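Local coordinates for protein oxidoreductase (Ralstonia eutropha, PDB 3HJ9) that binds flavin mononucleotide and probably acts as an oxidoreductase of the nitroreductase family, at residues E67-A72 with H112-K117; E91-V96 with Q149-K154; D95-V98 with G103-R106; A120-M125 with E195-N200; E169-Y174 with L207-G212. All coordinates share one frame; numbering follows the deposited sequence. Where two conformers were deposited one is given.

How the contacts relate
Contacts 1, 2, 3 and 5 all reach one large antiparallel sheet. Contact 3 is a hairpin between neighbouring strands 94-100 and 103-108, and its centre is about 8 Å from that of contact 1, where helix 62-73 meets the next strand, 113-116. Contact 2 starts from the same strand as contact 3 but crosses contact 1 along the chain, their centres about 20 Å apart. Contact 5 lays helix 156-177 on strand 203-212, and Leu68 links it to contact 1. The centres of contacts 3 and 4 are about 9 Å apart, with Met197 against Tyr97. Contacts 1, 2 and 5 also touch the second subunit, consistent with flavin pockets built close to the dimer interface.

Contact 1: residues E67-A72 with H112-K117; sequences ELLWAA and HCLELK
His112 NE2 is gripped by Ser66 OG, with a weaker bond to Pro32 O, while ND1 on the same ring is bonded to Tyr107 OH. Held at both nitrogens, the imidazole presents its CE1 carbon to Trp70 CB at 3.9 Å, and Trp70 CB stands oblique to the ring. A chi1 of -170°, with CG anti to the backbone N, brings the imidazole nearer helix 62-73, although the side chain does not set out toward it. The indole of Trp70 leads the other way: NE1 is bonded to Val75 O, and the ring meets that of Trp47 of the second subunit. One residue earlier on the helix, Leu69 crosses Leu114 at about a right angle, and their methyls meet at Leu69 CD1 to Leu114 CD2, 3.6 Å. Branched leucines suit this buried spot, because each can fill the gap between helix and strand without leaving a polar group to satisfy. Val98 of strand 94-100 adds to the apolar cluster. His112 itself has positive phi and, with Cys113, faces a single residue at the end of strand 103-108. The arrangement is a G1 beta bulge opening strand 113-116, where helix 62-73 packs on the antiparallel sheet of the nitroreductase fold.

Contact 2: residues E91-V96 with Q149-K154; sequences ETVIDV and QEMPPK
Met151, a selenomethionine, keeps CG anti to its carbonyl carbon (chi1 -55°) and runs extended beyond it (chi2 169°), which carries its terminal CE across to Val93 and Glu91. The receiving residues flank Thr92, the centre of an inverse gamma turn that leads into strand 94-100 of the sheet. The chains cross obliquely: CE touches Val93 CG1 at 3.7 Å and lies alongside the aliphatic part of Glu91, with CG at 3.9 Å. A long, flexible selenoether chain suits this place, because the backbones stay well apart, Glu91 CA and Glu150 CA being 10.4 Å from each other, and a long side chain can bridge the gap. Val93 offers a compact branched surface, and Ala163 of helix 156-177 and Pro88 of the flavin pocket, both apolar, are among its other neighbours. Around this, Arg147 NH1 hydrogen-bonds Thr92 O and forms a salt bridge with Asp95 OD1. Ser87, which binds the flavin, donates a bond from OG to Glu91 O, and Trp187 of the second subunit packs on Met151. The side chain of Val93 is about 7 Å from the bound flavin, which puts the contact beside that pocket. Glu91 contributes its methylenes and bends at chi2, so that its carboxylate turns off from the methyl, while Glu91 CB also lies 4.0 Å from Met151 CE.

Contact 3: residues D95-V98 with G103-R106; sequences DVYV and GLYR
Val98 and Tyr105 hold the tight part of this contact. As a hydrogen-bonded antiparallel pair they exchange two nearly straight bonds, Val98 N to Tyr105 O at 2.7 Å and Tyr105 N to Val98 O at 2.8 Å. Next to them Tyr105 O also receives the CA hydrogen of Tyr97, CA to O 3.1 Å, and Leu104 CA approaches Val98 O in the same manner. Tyr97 with Arg106 forms the neighbouring non-hydrogen-bonded pair, and both side chains rise from the same face of the sheet. They run side by side, pointing the same way. The trans first torsion of Arg106 (chi1 -171°) lays the arginine methylenes over one face of the phenol ring: Arg106 CG stands 4.0 Å from its centroid, 16° off the normal, which is a CH-pi contact, and CD reaches Tyr97 OH at 3.5 Å.

These are adjacent strands of the beta hairpin 94-100/103-108, inside the large sheet of the nitroreductase fold. Gly103 starts the second strand with phi 156°, a conformation in which a CB would press on the preceding carbonyl O, so the lack of a side chain fits. The other face differs: Val98 packs on Leu114, and Leu69 of helix 62-73 covers it.

By contrast, the strand end at Asp95 is looser and partly exposed. Arg106 NH1 lies 4.8 Å from Asp95 OD2, opposite charges without contact. Each turns to another partner, Arg106 NH2 to Glu115 OE2 and Asp95 OD1 to Arg147.

Contact 4: residues A120-M125 with E195-N200; sequences ADLRSM and EHMSLN
Leu122 leans on the C-terminal end of helix 190-196, where Met197 and His196 close the last turn. The helix ends in a Schellman motif: Ser198 takes positive phi and two backbone bonds return into the final turn, while His196 O is bonded to Arg118 NH1. In the conformer given, one of two deposited, the aliphatic end of Leu122, its CG anti to the carbonyl carbon, meets Met197 CG at 3.8 Å through CD2, and the same methyl lies against His196 CB. Leucine suits a place where one branch must nestle between two residues at a helix end. Met197, a selenomethionine, is straight as far as its selenium and bends only at the last torsion (chi3 74°), so that its CE reaches the Tyr97 ring of the hairpin, while its CB packs on Leu104.

Met125, also a selenomethionine, is curled instead, bent at both chi2 (-65°) and chi3 (-57°), and its CE comes over one face of the His196 ring; the two chains cross at about a right angle. This CH-pi approach is doubtful in detail, because the modelled distance is too short and Met125, too, was deposited in two conformers.

Segment 120-125, which carries Leu122 and Met125, has its own salt bridge. Arg123 grips Asp121 side-on, with NE to OD1 at 2.8 Å and NH2 to OD2 at 2.9 Å, both in the guanidinium plane. Arg19 NE adds a salt bridge to OD2. Asp121 OD1 also accepts from Arg123 N at 3.1 Å, an Asx turn, and Arg123 NE and N reach that oxygen from opposite faces of the carboxylate plane.

Contact 5: residues E169-Y174 with L207-G212; sequences ENAYLY and LSQTIG
Gln209 meets helix 169-174 first, pushing its amide between Ala171 and Tyr172. Strand and helix segments run almost parallel, 10° between their directions and 10.4 Å between axes, and the gap is spanned by a side chain that stays stretched out from its first torsion (chi1 -167°) onward. Alanine's small CB suits the spot where the amide arrives: Gln209 OE1 lies 3.2 Å from Ala171 CB. The amide nitrogen, Gln209 NE2, sits over one face of the Tyr172 ring, offset toward its rim and 3.4 Å from CD2, with amide and ring planes 68° apart. That nitrogen is not left to the ring alone, since Ala168 O accepts a bond from it. Ile211 returns to the helix with a looser touch, CD1 to Ala171 CB at 4.4 Å, and Leu68 packs on both.

Tyr172 stretches on to the flavin pocket. Its OH is bonded to Ser51 OG and Val184 N, and Arg49 rests on its ring in a cation-pi contact; Ser51 and Arg49 both bind the flavin. The bond to Ala168 O probably sets the rotation of the amide, with NE2 merely lying over the ring, and this leaves buried Gln209 OE1 against Ala171 CB without a polar partner in the model. Any influence of Gln209 on the flavin would be indirect, by way of the tyrosine whose ring face it covers.

Contact 1: residues E67-A72 with H112-K117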
# COMPACT_ATOMS: atom_id res chain seq x y z
N GLU A 67 0.85 -11.90 14.35
CA GLU A 67 1.30 -10.52 14.16
C GLU A 67 1.27 -10.05 12.69
O GLU A 67 0.88 -8.93 12.42
CB GLU A 67 2.66 -10.29 14.83
CG GLU A 67 2.60 -10.40 16.35
CD GLU A 67 3.93 -10.20 17.03
OE1 GLU A 67 4.98 -10.32 16.37
OE2 GLU A 67 3.91 -9.92 18.25
N LEU A 68 1.62 -10.94 11.77
CA LEU A 68 1.58 -10.70 10.32
C LEU A 68 0.16 -10.38 9.86
O LEU A 68 -0.09 -9.36 9.15
CB LEU A 68 2.06 -11.96 9.55
CG LEU A 68 1.91 -12.01 8.03
CD1 LEU A 68 2.77 -10.90 7.36
CD2 LEU A 68 2.24 -13.43 7.50
N LEU A 69 -0.76 -11.27 10.24
CA LEU A 69 -2.17 -11.10 9.91
C LEU A 69 -2.72 -9.81 10.52
O LEU A 69 -3.39 -9.09 9.83
CB LEU A 69 -3.02 -12.33 10.28
CG LEU A 69 -2.76 -13.55 9.39
CD1 LEU A 69 -3.40 -14.76 9.99
CD2 LEU A 69 -3.26 -13.35 7.96
N TRP A 70 -2.41 -9.54 11.79
CA TRP A 70 -2.83 -8.29 12.45
C TRP A 70 -2.23 -7.04 11.74
O TRP A 70 -2.94 -6.03 11.55
CB TRP A 70 -2.49 -8.31 13.93
CG TRP A 70 -2.94 -7.09 14.60
CD1 TRP A 70 -4.18 -6.83 15.09
CD2 TRP A 70 -2.16 -5.93 14.84
NE1 TRP A 70 -4.23 -5.56 15.61
CE2 TRP A 70 -2.99 -4.98 15.47
CE3 TRP A 70 -0.82 -5.60 14.58
CZ2 TRP A 70 -2.54 -3.72 15.86
CZ3 TRP A 70 -0.35 -4.34 14.97
CH2 TRP A 70 -1.21 -3.43 15.62
N ALA A 71 -0.93 -7.10 11.42
CA ALA A 71 -0.25 -6.03 10.69
C ALA A 71 -1.01 -5.76 9.39
O ALA A 71 -1.46 -4.62 9.18
CB ALA A 71 1.24 -6.38 10.42
N ALA A 72 -1.29 -6.82 8.63
CA ALA A 72 -2.00 -6.67 7.33
C ALA A 72 -3.46 -6.22 7.41
O ALA A 72 -3.87 -5.30 6.67
CB ALA A 72 -1.88 -7.95 6.50
N HIS A 112 -9.87 -12.03 15.47
CA HIS A 112 -8.48 -12.36 15.32
C HIS A 112 -8.28 -13.88 15.27
O HIS A 112 -7.65 -14.46 16.13
CB HIS A 112 -7.63 -11.68 16.39
CG HIS A 112 -6.15 -11.79 16.17
ND1 HIS A 112 -5.54 -11.36 15.01
CD2 HIS A 112 -5.16 -12.24 16.97
CE1 HIS A 112 -4.24 -11.58 15.09
NE2 HIS A 112 -3.99 -12.12 16.27
N CYS A 113 -8.92 -14.49 14.30
CA CYS A 113 -8.79 -15.91 14.08
C CYS A 113 -8.90 -16.22 12.59
O CYS A 113 -9.32 -15.35 11.81
CB CYS A 113 -9.85 -16.67 14.87
SG CYS A 113 -11.46 -16.29 14.29
N LEU A 114 -8.57 -17.46 12.26
CA LEU A 114 -8.63 -18.02 10.90
C LEU A 114 -9.79 -19.03 10.80
O LEU A 114 -9.93 -19.89 11.64
CB LEU A 114 -7.29 -18.70 10.59
CG LEU A 114 -6.02 -17.83 10.48
CD1 LEU A 114 -4.75 -18.71 10.40
CD2 LEU A 114 -6.17 -16.96 9.29
N GLU A 115 -10.63 -18.88 9.78
CA GLU A 115 -11.80 -19.73 9.52
C GLU A 115 -11.51 -20.49 8.22
O GLU A 115 -11.11 -19.87 7.24
CB GLU A 115 -13.04 -18.87 9.33
CG GLU A 115 -13.46 -18.10 10.56
CD GLU A 115 -14.76 -17.25 10.38
OE1 GLU A 115 -15.68 -17.42 11.21
OE2 GLU A 115 -14.87 -16.44 9.41
N LEU A 116 -11.67 -21.81 8.25
CA LEU A 116 -11.40 -22.67 7.07
C LEU A 116 -12.35 -22.34 5.90
O LEU A 116 -13.56 -22.25 6.10
CB LEU A 116 -11.46 -24.16 7.45
CG LEU A 116 -11.12 -25.21 6.38
CD1 LEU A 116 -9.67 -25.08 5.94
CD2 LEU A 116 -11.44 -26.61 6.95
N LYS A 117 -11.75 -22.07 4.75
CA LYS A 117 -12.44 -21.80 3.47
C LYS A 117 -12.33 -23.05 2.59
O LYS A 117 -13.31 -23.41 1.93
CB LYS A 117 -11.79 -20.61 2.76
CG LYS A 117 -12.43 -20.19 1.42
CD LYS A 117 -13.88 -19.66 1.59
CE LYS A 117 -14.56 -19.60 0.24
NZ LYS A 117 -16.01 -19.30 0.26

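Contact 2: residues E91-V96 with Q149-K154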
# COMPACT_ATOMS: atom_id res chain seq x y z
N GLU A 91 -15.48 0.83 4.66
CA GLU A 91 -16.04 -0.48 4.31
C GLU A 91 -14.86 -1.41 4.22
O GLU A 91 -13.79 -1.01 3.78
CB GLU A 91 -16.69 -0.45 2.89
CG GLU A 91 -17.92 0.43 2.72
CD GLU A 91 -19.25 -0.21 3.15
OE1 GLU A 91 -19.41 -1.46 3.16
OE2 GLU A 91 -20.18 0.58 3.44
N THR A 92 -15.05 -2.66 4.60
CA THR A 92 -13.99 -3.64 4.52
C THR A 92 -14.01 -4.17 3.09
O THR A 92 -14.67 -5.15 2.81
CB THR A 92 -14.20 -4.81 5.52
OG1 THR A 92 -14.51 -4.29 6.81
CG2 THR A 92 -12.92 -5.70 5.59
N VAL A 93 -13.31 -3.53 2.18
CA VAL A 93 -13.35 -3.97 0.78
C VAL A 93 -12.46 -5.20 0.51
O VAL A 93 -12.78 -5.98 -0.40
CB VAL A 93 -13.08 -2.81 -0.21
CG1 VAL A 93 -14.18 -1.71 0.00
CG2 VAL A 93 -11.62 -2.25 -0.10
N ILE A 94 -11.40 -5.38 1.30
CA ILE A 94 -10.46 -6.48 1.15
C ILE A 94 -10.54 -7.45 2.34
O ILE A 94 -10.49 -7.02 3.48
CB ILE A 94 -8.99 -5.95 1.02
CG1 ILE A 94 -8.81 -5.12 -0.28
CG2 ILE A 94 -7.96 -7.06 1.04
CD1 ILE A 94 -9.06 -5.90 -1.61
N ASP A 95 -10.65 -8.75 2.03
CA ASP A 95 -10.59 -9.84 2.98
C ASP A 95 -9.27 -10.53 2.71
O ASP A 95 -8.88 -10.74 1.55
CB ASP A 95 -11.72 -10.86 2.78
CG ASP A 95 -13.10 -10.33 3.16
OD1 ASP A 95 -13.22 -9.42 4.02
OD2 ASP A 95 -14.10 -10.84 2.60
N VAL A 96 -8.57 -10.89 3.77
CA VAL A 96 -7.30 -11.53 3.65
C VAL A 96 -7.48 -13.01 3.88
O VAL A 96 -7.99 -13.43 4.91
CB VAL A 96 -6.26 -10.94 4.61
CG1 VAL A 96 -4.97 -11.72 4.50
CG2 VAL A 96 -6.04 -9.48 4.28
N GLN A 149 -20.62 -1.26 -4.13
CA GLN A 149 -21.66 -0.79 -5.02
C GLN A 149 -22.05 0.67 -4.82
O GLN A 149 -22.61 1.23 -5.74
CB GLN A 149 -22.88 -1.72 -5.04
CG GLN A 149 -22.56 -3.16 -5.47
CD GLN A 149 -21.88 -3.27 -6.85
OE1 GLN A 149 -22.50 -2.99 -7.89
NE2 GLN A 149 -20.61 -3.72 -6.88
N GLU A 150 -21.73 1.30 -3.70
CA GLU A 150 -22.02 2.77 -3.55
C GLU A 150 -20.81 3.61 -4.02
O GLU A 150 -20.87 4.84 -3.94
CB GLU A 150 -22.48 3.13 -2.12
CG GLU A 150 -23.86 2.54 -1.72
N MSE A 151 -19.74 2.97 -4.51
CA MSE A 151 -18.54 3.65 -5.02
C MSE A 151 -18.59 3.71 -6.56
O MSE A 151 -19.01 2.72 -7.20
CB MSE A 151 -17.28 2.92 -4.57
CG MSE A 151 -17.17 2.74 -3.06
SE MSE A 151 -15.75 1.55 -2.58
CE MSE A 151 -16.42 1.09 -0.78
N PRO A 152 -18.12 4.82 -7.17
CA PRO A 152 -18.20 4.93 -8.64
C PRO A 152 -17.47 3.74 -9.29
O PRO A 152 -16.35 3.40 -8.85
CB PRO A 152 -17.51 6.27 -8.94
CG PRO A 152 -17.36 6.95 -7.61
CD PRO A 152 -17.15 5.81 -6.67
N PRO A 153 -18.11 3.07 -10.27
CA PRO A 153 -17.55 1.84 -10.83
C PRO A 153 -16.13 1.90 -11.38
O PRO A 153 -15.34 0.97 -11.14
CB PRO A 153 -18.57 1.47 -11.92
CG PRO A 153 -19.32 2.70 -12.18
CD PRO A 153 -19.41 3.38 -10.89
N LYS A 154 -15.81 2.99 -12.09
CA LYS A 154 -14.49 3.16 -12.68
C LYS A 154 -13.35 3.36 -11.67
O LYS A 154 -12.19 3.28 -12.05
CB LYS A 154 -14.49 4.27 -13.74
CG LYS A 154 -15.32 3.92 -14.97
CD LYS A 154 -15.21 4.96 -16.09
CE LYS A 154 -15.95 6.25 -15.73
NZ LYS A 154 -15.99 7.20 -16.86

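Contact 3: residues D95-V98 with G103-R106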
# COMPACT_ATOMS: atom_id res chain seq x y z
N ASP A 95 -10.65 -8.75 2.03
CA ASP A 95 -10.59 -9.84 2.98
C ASP A 95 -9.27 -10.53 2.71
O ASP A 95 -8.88 -10.74 1.55
CB ASP A 95 -11.72 -10.86 2.78
CG ASP A 95 -13.10 -10.33 3.16
OD1 ASP A 95 -13.22 -9.42 4.02
OD2 ASP A 95 -14.10 -10.84 2.60
N VAL A 96 -8.57 -10.89 3.77
CA VAL A 96 -7.30 -11.53 3.65
C VAL A 96 -7.48 -13.01 3.88
O VAL A 96 -7.99 -13.43 4.91
CB VAL A 96 -6.26 -10.94 4.61
CG1 VAL A 96 -4.97 -11.72 4.50
CG2 VAL A 96 -6.04 -9.48 4.28
N TYR A 97 -7.02 -13.79 2.92
CA TYR A 97 -7.04 -15.23 2.97
C TYR A 97 -5.61 -15.68 3.15
O TYR A 97 -4.69 -14.99 2.71
CB TYR A 97 -7.62 -15.83 1.69
CG TYR A 97 -9.13 -15.72 1.61
CD1 TYR A 97 -9.73 -14.51 1.25
CD2 TYR A 97 -9.95 -16.81 1.88
CE1 TYR A 97 -11.11 -14.39 1.15
CE2 TYR A 97 -11.32 -16.71 1.79
CZ TYR A 97 -11.91 -15.48 1.46
OH TYR A 97 -13.27 -15.39 1.39
N VAL A 98 -5.43 -16.85 3.76
CA VAL A 98 -4.10 -17.40 4.00
C VAL A 98 -4.05 -18.84 3.49
O VAL A 98 -4.83 -19.67 3.97
CB VAL A 98 -3.73 -17.42 5.53
CG1 VAL A 98 -2.26 -17.65 5.72
CG2 VAL A 98 -4.14 -16.14 6.24
N GLY A 103 -4.51 -25.96 4.89
CA GLY A 103 -5.76 -25.41 4.39
C GLY A 103 -5.73 -23.94 4.01
O GLY A 103 -4.78 -23.23 4.37
N LEU A 104 -6.75 -23.53 3.24
CA LEU A 104 -6.98 -22.13 2.88
C LEU A 104 -7.91 -21.57 3.96
O LEU A 104 -9.02 -22.11 4.15
CB LEU A 104 -7.63 -21.96 1.49
CG LEU A 104 -8.00 -20.50 1.10
CD1 LEU A 104 -6.76 -19.63 0.84
CD2 LEU A 104 -8.95 -20.49 -0.08
N TYR A 105 -7.49 -20.48 4.59
CA TYR A 105 -8.26 -19.82 5.64
C TYR A 105 -8.57 -18.38 5.32
O TYR A 105 -7.82 -17.76 4.60
CB TYR A 105 -7.48 -19.85 6.97
CG TYR A 105 -7.39 -21.23 7.56
CD1 TYR A 105 -6.44 -22.14 7.09
CD2 TYR A 105 -8.27 -21.64 8.56
CE1 TYR A 105 -6.38 -23.46 7.63
CE2 TYR A 105 -8.20 -22.93 9.11
CZ TYR A 105 -7.27 -23.83 8.65
OH TYR A 105 -7.24 -25.08 9.20
N ARG A 106 -9.67 -17.86 5.89
CA ARG A 106 -10.00 -16.45 5.83
C ARG A 106 -9.72 -15.88 7.23
O ARG A 106 -10.17 -16.43 8.25
CB ARG A 106 -11.46 -16.18 5.46
CG ARG A 106 -11.74 -14.69 5.17
CD ARG A 106 -13.15 -14.46 4.73
NE ARG A 106 -14.10 -14.83 5.77
CZ ARG A 106 -15.42 -15.00 5.61
NH1 ARG A 106 -16.02 -14.81 4.43
NH2 ARG A 106 -16.17 -15.35 6.66

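Contact 4: residues A120-M125 with E195-N200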
# COMPACT_ATOMS: atom_id res chain seq x y z
N ALA A 120 -7.50 -27.79 1.55
CA ALA A 120 -6.57 -28.07 0.47
C ALA A 120 -5.41 -27.07 0.54
O ALA A 120 -5.57 -25.94 1.09
CB ALA A 120 -7.26 -27.96 -0.88
N ASP A 121 -4.27 -27.46 -0.02
CA ASP A 121 -3.05 -26.62 -0.09
C ASP A 121 -3.06 -25.84 -1.40
O ASP A 121 -2.76 -26.40 -2.46
CB ASP A 121 -1.79 -27.51 0.08
CG ASP A 121 -0.47 -26.75 -0.08
OD1 ASP A 121 -0.42 -25.49 -0.16
OD2 ASP A 121 0.54 -27.44 -0.16
N LEU A 122 -3.41 -24.54 -1.30
CA LEU A 122 -3.51 -23.64 -2.46
C LEU A 122 -2.31 -22.69 -2.57
O LEU A 122 -2.40 -21.62 -3.18
CB LEU A 122 -4.83 -22.85 -2.45
CG LEU A 122 -6.08 -23.65 -2.77
CD1 LEU A 122 -6.49 -24.55 -1.64
CD2 LEU A 122 -7.20 -22.69 -3.10
N ARG A 123 -1.17 -23.07 -2.00
CA ARG A 123 0.01 -22.23 -2.12
C ARG A 123 0.51 -22.27 -3.57
O ARG A 123 0.47 -23.31 -4.22
CB ARG A 123 1.09 -22.67 -1.17
CG ARG A 123 0.72 -22.42 0.28
CD ARG A 123 1.82 -22.96 1.17
NE ARG A 123 1.91 -24.42 1.03
CZ ARG A 123 2.97 -25.16 1.34
NH1 ARG A 123 4.08 -24.64 1.86
NH2 ARG A 123 2.90 -26.48 1.17
N SER A 124 1.03 -21.12 -4.00
CA SER A 124 1.50 -20.86 -5.36
C SER A 124 0.55 -21.37 -6.47
O SER A 124 0.90 -22.22 -7.30
CB SER A 124 2.96 -21.27 -5.57
OG SER A 124 3.12 -22.64 -5.33
N MSE A 125 -0.67 -20.83 -6.42
CA MSE A 125 -1.74 -21.09 -7.38
C MSE A 125 -2.07 -19.78 -8.11
O MSE A 125 -3.21 -19.56 -8.50
CB MSE A 125 -2.97 -21.68 -6.67
CG MSE A 125 -2.73 -23.00 -6.01
SE MSE A 125 -2.34 -24.39 -7.30
CE MSE A 125 -3.96 -24.19 -8.33
N GLU A 195 -11.82 -19.74 -8.45
CA GLU A 195 -12.38 -21.11 -8.52
C GLU A 195 -11.69 -22.06 -7.52
O GLU A 195 -12.36 -22.79 -6.78
CB GLU A 195 -12.28 -21.65 -9.96
CG GLU A 195 -12.44 -23.17 -10.15
CD GLU A 195 -13.77 -23.69 -9.70
OE1 GLU A 195 -14.74 -22.89 -9.66
OE2 GLU A 195 -13.89 -24.92 -9.43
N HIS A 196 -10.36 -22.06 -7.49
CA HIS A 196 -9.61 -22.91 -6.55
C HIS A 196 -9.92 -22.58 -5.11
O HIS A 196 -10.03 -23.49 -4.28
CB HIS A 196 -8.09 -22.87 -6.79
CG HIS A 196 -7.68 -23.50 -8.09
ND1 HIS A 196 -8.12 -24.74 -8.48
CD2 HIS A 196 -6.85 -23.06 -9.07
CE1 HIS A 196 -7.59 -25.03 -9.66
NE2 HIS A 196 -6.82 -24.04 -10.03
N MSE A 197 -10.12 -21.29 -4.83
CA MSE A 197 -10.44 -20.80 -3.51
C MSE A 197 -11.92 -20.92 -3.08
O MSE A 197 -12.23 -20.57 -1.93
CB MSE A 197 -10.00 -19.33 -3.38
CG MSE A 197 -8.49 -19.13 -3.44
SE MSE A 197 -8.11 -17.23 -3.49
CE MSE A 197 -8.48 -16.75 -1.64
N SER A 198 -12.81 -21.39 -3.99
CA SER A 198 -14.26 -21.54 -3.75
C SER A 198 -14.89 -20.18 -3.33
O SER A 198 -15.74 -20.13 -2.45
CB SER A 198 -14.54 -22.64 -2.71
OG SER A 198 -13.89 -23.89 -3.06
N LEU A 199 -14.43 -19.09 -3.95
CA LEU A 199 -14.92 -17.74 -3.63
C LEU A 199 -16.30 -17.55 -4.24
O LEU A 199 -16.66 -18.23 -5.20
CB LEU A 199 -14.00 -16.65 -4.20
CG LEU A 199 -12.59 -16.50 -3.67
CD1 LEU A 199 -11.84 -15.36 -4.38
CD2 LEU A 199 -12.56 -16.32 -2.15
N ASN A 200 -17.07 -16.62 -3.68
CA ASN A 200 -18.39 -16.25 -4.22
C ASN A 200 -18.20 -15.45 -5.49
O ASN A 200 -17.09 -14.96 -5.73
CB ASN A 200 -19.15 -15.38 -3.22
CG ASN A 200 -19.45 -16.11 -1.94
OD1 ASN A 200 -19.70 -17.31 -1.94
ND2 ASN A 200 -19.43 -15.38 -0.83

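Contact 5: residues E169-Y174 with L207-G212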
# COMPACT_ATOMS: atom_id res chain seq x y z
N GLU A 169 1.67 -3.72 2.19
CA GLU A 169 2.83 -2.94 2.66
C GLU A 169 3.05 -3.11 4.17
O GLU A 169 4.19 -3.23 4.61
CB GLU A 169 2.73 -1.46 2.27
CG GLU A 169 3.97 -0.64 2.56
CD GLU A 169 5.23 -1.08 1.81
OE1 GLU A 169 5.16 -2.02 0.98
OE2 GLU A 169 6.30 -0.46 2.05
N ASN A 170 1.97 -3.10 4.94
CA ASN A 170 2.06 -3.41 6.36
C ASN A 170 2.74 -4.77 6.56
O ASN A 170 3.57 -4.92 7.45
CB ASN A 170 0.68 -3.46 7.04
CG ASN A 170 0.05 -2.09 7.22
OD1 ASN A 170 0.67 -1.07 6.94
ND2 ASN A 170 -1.21 -2.08 7.68
N ALA A 171 2.37 -5.75 5.73
CA ALA A 171 2.95 -7.14 5.81
C ALA A 171 4.44 -7.15 5.48
O ALA A 171 5.23 -7.85 6.15
CB ALA A 171 2.16 -8.13 4.89
N TYR A 172 4.82 -6.43 4.42
CA TYR A 172 6.25 -6.24 4.07
C TYR A 172 7.09 -5.70 5.20
O TYR A 172 8.16 -6.24 5.50
CB TYR A 172 6.41 -5.27 2.90
CG TYR A 172 6.54 -5.85 1.52
CD1 TYR A 172 7.67 -6.57 1.14
CD2 TYR A 172 5.59 -5.56 0.52
CE1 TYR A 172 7.83 -7.05 -0.21
CE2 TYR A 172 5.75 -6.02 -0.80
CZ TYR A 172 6.84 -6.75 -1.16
OH TYR A 172 6.95 -7.15 -2.47
N LEU A 173 6.60 -4.62 5.81
CA LEU A 173 7.25 -3.94 6.92
C LEU A 173 7.34 -4.87 8.15
O LEU A 173 8.41 -4.95 8.79
CB LEU A 173 6.58 -2.58 7.25
CG LEU A 173 6.72 -1.51 6.15
CD1 LEU A 173 5.83 -0.29 6.41
CD2 LEU A 173 8.20 -1.09 5.93
N TYR A 174 6.25 -5.60 8.43
CA TYR A 174 6.28 -6.60 9.51
C TYR A 174 7.37 -7.66 9.21
O TYR A 174 8.20 -7.96 10.08
CB TYR A 174 4.90 -7.25 9.80
CG TYR A 174 5.07 -8.28 10.84
CD1 TYR A 174 5.15 -7.93 12.19
CD2 TYR A 174 5.29 -9.61 10.48
CE1 TYR A 174 5.40 -8.91 13.17
CE2 TYR A 174 5.54 -10.60 11.45
CZ TYR A 174 5.58 -10.24 12.78
OH TYR A 174 5.85 -11.23 13.70
N LEU A 207 -4.33 -9.27 -5.27
CA LEU A 207 -2.90 -9.51 -5.08
C LEU A 207 -2.70 -10.69 -4.17
O LEU A 207 -3.58 -11.01 -3.36
CB LEU A 207 -2.25 -8.31 -4.36
CG LEU A 207 -2.22 -6.93 -4.97
CD1 LEU A 207 -1.74 -5.91 -3.89
CD2 LEU A 207 -1.34 -6.89 -6.24
N SER A 208 -1.58 -11.38 -4.34
CA SER A 208 -1.17 -12.39 -3.37
C SER A 208 0.20 -11.94 -2.80
O SER A 208 0.83 -10.98 -3.30
CB SER A 208 -1.11 -13.79 -3.96
OG SER A 208 -0.15 -13.81 -4.98
N GLN A 209 0.63 -12.58 -1.72
CA GLN A 209 1.95 -12.28 -1.13
C GLN A 209 2.53 -13.51 -0.49
O GLN A 209 1.92 -14.09 0.43
CB GLN A 209 1.81 -11.15 -0.13
CG GLN A 209 3.12 -10.48 0.35
CD GLN A 209 2.80 -9.29 1.28
OE1 GLN A 209 1.73 -9.27 1.89
NE2 GLN A 209 3.71 -8.30 1.37
N THR A 210 3.70 -13.91 -0.99
CA THR A 210 4.36 -15.14 -0.57
C THR A 210 5.32 -14.78 0.55
O THR A 210 6.13 -13.90 0.37
CB THR A 210 5.03 -15.77 -1.75
OG1 THR A 210 4.00 -16.04 -2.70
CG2 THR A 210 5.76 -17.04 -1.40
N ILE A 211 5.18 -15.46 1.70
CA ILE A 211 5.93 -15.13 2.91
C ILE A 211 6.60 -16.34 3.55
O ILE A 211 6.03 -17.44 3.58
CB ILE A 211 4.97 -14.42 3.92
CG1 ILE A 211 4.55 -13.05 3.36
CG2 ILE A 211 5.61 -14.27 5.33
CD1 ILE A 211 3.53 -12.29 4.17
N GLY A 212 7.82 -16.13 4.03
CA GLY A 212 8.58 -17.11 4.79
C GLY A 212 9.96 -16.61 5.16
O GLY A 212 10.32 -15.46 4.83